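Local coordinates for AB hydrolase-1 domain-containing protein (Parabacteroides distasonis, PDB 4Q34), which is probably an esterase of the alpha/beta hydrolase family, inferred to cleave ester bonds in a substrate that the structure alone does not identify, at the interface of chains A and B. Residues are numbered along the deposited sequence; one frame, centred on the assembly and turned at random. Chains: chain A/B, Uncharacterized protein.

Contact 1: the interface of chains A and B. Residues chain A 58-59, 63, 87, 92-93, 145; chain B 35, 87, 92-93.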
# COMPACT_ATOMS: atom_id res chain seq x y z
N PHE A 58 8.25 -2.84 -1.45
CA PHE A 58 6.98 -2.55 -2.12
C PHE A 58 7.12 -1.22 -2.85
O PHE A 58 8.24 -0.79 -3.18
CB PHE A 58 5.77 -2.68 -1.15
CG PHE A 58 5.74 -1.70 -0.01
CD1 PHE A 58 6.51 -1.89 1.15
CD2 PHE A 58 4.94 -0.53 -0.07
CE1 PHE A 58 6.45 -0.99 2.23
CE2 PHE A 58 4.91 0.35 1.01
CZ PHE A 58 5.71 0.17 2.13
N SER A 59 5.99 -0.60 -3.16
CA SER A 59 6.01 0.66 -3.88
C SER A 59 6.86 1.73 -3.21
O SER A 59 7.32 2.63 -3.90
CB SER A 59 4.58 1.17 -4.03
OG SER A 59 3.98 1.42 -2.78
N GLU A 63 8.92 5.90 -3.44
CA GLU A 63 8.21 6.98 -2.79
C GLU A 63 9.21 7.85 -1.97
O GLU A 63 10.38 7.97 -2.32
CB GLU A 63 7.08 6.43 -1.92
CG GLU A 63 6.10 5.59 -2.72
CD GLU A 63 5.08 4.80 -1.88
OE1 GLU A 63 5.10 4.92 -0.63
OE2 GLU A 63 4.23 4.07 -2.48
N ASP A 87 2.43 -2.50 -6.15
CA ASP A 87 2.76 -3.60 -5.25
C ASP A 87 2.39 -4.89 -6.02
O ASP A 87 1.23 -5.12 -6.39
CB ASP A 87 1.97 -3.54 -3.99
CG ASP A 87 2.20 -2.25 -3.22
OD1 ASP A 87 3.32 -1.70 -3.15
OD2 ASP A 87 1.20 -1.79 -2.60
N GLY A 92 2.55 -6.55 0.11
CA GLY A 92 1.96 -5.30 0.63
C GLY A 92 0.45 -5.25 0.46
O GLY A 92 -0.22 -6.17 0.86
N ASN A 93 -0.07 -4.17 -0.16
CA ASN A 93 -1.50 -4.03 -0.41
C ASN A 93 -2.08 -5.12 -1.32
O ASN A 93 -3.30 -5.32 -1.37
CB ASN A 93 -1.77 -2.67 -1.04
CG ASN A 93 -1.57 -1.51 -0.08
OD1 ASN A 93 -1.51 -1.67 1.13
ND2 ASN A 93 -1.51 -0.30 -0.64
N THR A 145 8.41 -5.44 3.55
CA THR A 145 7.13 -6.11 3.79
C THR A 145 7.25 -7.53 3.21
O THR A 145 7.95 -7.72 2.23
CB THR A 145 5.95 -5.28 3.20
OG1 THR A 145 4.74 -5.60 3.86
CG2 THR A 145 5.78 -5.45 1.74
N TYR B 35 1.73 2.07 7.89
CA TYR B 35 2.21 2.75 6.71
C TYR B 35 1.24 3.88 6.38
O TYR B 35 0.04 3.70 6.49
CB TYR B 35 2.32 1.82 5.51
CG TYR B 35 2.45 2.53 4.18
CD1 TYR B 35 1.33 2.85 3.45
CD2 TYR B 35 3.68 2.86 3.64
CE1 TYR B 35 1.42 3.48 2.21
CE2 TYR B 35 3.80 3.50 2.40
CZ TYR B 35 2.65 3.80 1.68
OH TYR B 35 2.72 4.44 0.47
N ASP B 87 -2.41 2.26 6.25
CA ASP B 87 -2.50 0.82 6.42
C ASP B 87 -1.98 0.54 7.85
O ASP B 87 -0.83 0.83 8.19
CB ASP B 87 -1.65 0.09 5.44
CG ASP B 87 -2.03 0.39 4.00
OD1 ASP B 87 -3.21 0.54 3.64
OD2 ASP B 87 -1.07 0.43 3.18
N GLY B 92 -1.48 -4.97 4.74
CA GLY B 92 -1.06 -4.39 3.44
C GLY B 92 0.41 -4.00 3.43
O GLY B 92 1.24 -4.82 3.76
N ASN B 93 0.71 -2.74 3.07
CA ASN B 93 2.09 -2.24 3.05
C ASN B 93 2.76 -2.25 4.42
O ASN B 93 3.99 -2.17 4.52
CB ASN B 93 2.09 -0.82 2.51
CG ASN B 93 1.77 -0.73 1.02
OD1 ASN B 93 1.82 -1.71 0.29
ND2 ASN B 93 1.49 0.48 0.56
O HOH W 1 1.37 0.93 -2.29
O HOH W 2 -1.64 2.05 1.04
O HOH W 3 0.70 -7.57 3.19
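Two short 3-10 helices, residues 92-94 of each chain, meet on the two-fold axis, with A:Asn93 and B:Asn93 stacking their side-chain amides. The amide planes are nearly parallel, 16° apart, and CG of A:Asn93 lies 3.6 Å from CG of B:Asn93. Each backbone N gives a hydrogen bond to the other side-chain carbonyl, as from A:Asn93 N to B:Asn93 OD1 at 3.1 Å; the donor stands 45° above the carbonyl plane. B:Asn93 OD1 also comes within 3.0 Å of the carboxylate OD2 of A:Asp87, an oxygen pair that looks repulsive rather than bonded. Water 1 joins the amide ND2 of B:Asn93 to A:Asp87 OD2 and A:Ser59 OG, and may offset that close pair; water 2 likewise links A:Asn93 ND2 to B:Asp87 OD2. On the axis, water 3 bridges the two Gly92 carbonyls.

The A:Phe58 ring covers the flank of B:Asn93, whose CB sits over its face 3.9 Å from the ring centre. With CG held between the backbone N and the carbonyl carbon (chi1 65°), A:Phe58 also turns its edge to B:Tyr35, A:Phe58 CE2 to B:Tyr35 CE2 at 3.6 Å. Tip to tip, B:Tyr35 OH donates a hydrogen bond to A:Glu63 OE1 at 2.7 Å, on the syn side and somewhat out of the carboxylate plane. A:Ser59 OG donates to A:Glu63 OE2 at 2.7 Å, from above that plane, and A:Ser59 N bonds A:Asp87 OD1.

In the fold, A:Phe58 lies in the loop after strand 49-52, A:Ser59 opens 3-10 helix 59-62 and A:Glu63 follows it; Asp87 ends strand 83-87, the Asn93 turn lies just beyond, and B:Tyr35 comes from strand 34-41.

Contact 2: the interface of chains A and B. Residues chain A 14-15, 17, 30, 33; chain B 139, 142.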
# COMPACT_ATOMS: atom_id res chain seq x y z
N PHE A 14 -6.20 0.84 -8.19
CA PHE A 14 -6.98 -0.33 -8.65
C PHE A 14 -6.17 -1.57 -8.48
O PHE A 14 -4.95 -1.50 -8.38
CB PHE A 14 -7.41 -0.17 -10.13
CG PHE A 14 -6.28 0.12 -11.09
CD1 PHE A 14 -5.58 -0.91 -11.73
CD2 PHE A 14 -5.92 1.43 -11.40
CE1 PHE A 14 -4.59 -0.67 -12.65
CE2 PHE A 14 -4.91 1.69 -12.31
CZ PHE A 14 -4.22 0.64 -12.93
N ALA A 15 -6.85 -2.72 -8.46
CA ALA A 15 -6.20 -4.00 -8.56
C ALA A 15 -6.15 -4.37 -10.04
O ALA A 15 -7.04 -4.00 -10.81
CB ALA A 15 -6.97 -5.08 -7.82
N GLY A 17 -4.92 -7.63 -12.92
CA GLY A 17 -4.52 -9.01 -13.07
C GLY A 17 -5.08 -9.92 -11.97
O GLY A 17 -6.10 -9.62 -11.33
N HIS A 30 -10.67 -14.46 -5.18
CA HIS A 30 -9.91 -13.57 -6.03
C HIS A 30 -8.60 -13.15 -5.38
O HIS A 30 -8.59 -12.38 -4.42
CB HIS A 30 -10.71 -12.30 -6.31
CG HIS A 30 -11.93 -12.52 -7.13
ND1 HIS A 30 -13.02 -13.21 -6.66
CD2 HIS A 30 -12.25 -12.12 -8.39
CE1 HIS A 30 -13.96 -13.25 -7.60
NE2 HIS A 30 -13.50 -12.61 -8.67
N HIS A 33 -3.52 -10.63 -7.76
CA HIS A 33 -3.50 -9.37 -8.51
C HIS A 33 -2.35 -8.54 -7.98
O HIS A 33 -1.80 -8.79 -6.88
CB HIS A 33 -4.80 -8.60 -8.27
CG HIS A 33 -5.17 -8.54 -6.82
ND1 HIS A 33 -5.84 -9.57 -6.19
CD2 HIS A 33 -4.86 -7.64 -5.84
CE1 HIS A 33 -5.96 -9.28 -4.90
NE2 HIS A 33 -5.38 -8.12 -4.67
N GLN B 139 -13.09 -5.90 -8.43
CA GLN B 139 -12.34 -4.91 -7.68
C GLN B 139 -12.62 -4.94 -6.19
O GLN B 139 -11.70 -4.80 -5.38
CB GLN B 139 -12.59 -3.47 -8.18
CG GLN B 139 -11.96 -3.16 -9.53
CD GLN B 139 -10.45 -3.32 -9.55
OE1 GLN B 139 -9.76 -2.76 -8.73
NE2 GLN B 139 -9.95 -4.10 -10.48
N ARG B 142 -10.88 -7.79 -4.50
CA ARG B 142 -9.43 -7.62 -4.54
C ARG B 142 -8.94 -6.44 -3.72
O ARG B 142 -7.71 -6.30 -3.58
CB ARG B 142 -8.95 -7.47 -5.99
CG ARG B 142 -9.22 -8.74 -6.79
CD ARG B 142 -8.65 -8.64 -8.21
NE ARG B 142 -8.99 -9.77 -9.06
CZ ARG B 142 -8.45 -10.96 -9.00
NH1 ARG B 142 -7.46 -11.23 -8.15
NH2 ARG B 142 -8.85 -11.90 -9.83
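B:Arg142 and A:His33 slide past each other in opposite directions: the arginine chain starts with CB over the centre of the imidazole, 3.7 Å from the ring centroid, and leaves past the ND1 rim of A:His33. The chain is extended as far as NE, and the turn at chi4 (-76°) swings its tip back to the ring nitrogen. B:Arg142 NH1 donates to A:His33 ND1, a 3.0 Å hydrogen bond lying in the guanidinium plane, with the two flat groups 71° apart. A:His33 NE2 also has the backbone O of B:Arg142 3.2 Å away, but that oxygen stands over the ring face, and any bond there is doubtful.

The guanidinium is sandwiched: the carbonyl O of A:Gly17 faces its centre, 3.6 Å from CZ of B:Arg142, and CB of A:His30 covers the opposite face. An alanine in place of B:Arg142 would probably leave A:His33 ND1 without its donor and open a gap between A:Gly17 and A:His30.

One helical turn earlier, B:Gln139 bends at chi2 (-60°) and lays its amide against the backbone of A:Ala15. B:Gln139 OE1 takes the A:Ala15 N-H on a lone pair, with A:Ala15 N at 2.9 Å, while B:Gln139 NE2 gives to A:Ala15 O at 2.9 Å, tilted from that carbonyl plane. The methyl of A:Ala15 packs on CB of B:Arg142.

The end of helix 134-142 is thereby docked on strands 10-16 and 28-31 and the loops beside them, and would probably steady the deposited dimer, if it is the biological one.

The centres of contact 1 and contact 2 lie about 15 Å apart on one two-fold symmetric interface, and they have no residue in common. Contact 1 straddles the axis, where the same turns meet each other; contact 2 lies off it, and a twin with the chains exchanged repeats it. His33 and Tyr35 are close neighbours in sequence, which places the B:Tyr35 of contact 1 beside the B:His33 of contact 2's twin. Mixed polar and aromatic packing near the axis, with helix-to-strand docking to either side, is likely to contribute to how the subunits are oriented, provided that the deposited dimer is the biological one.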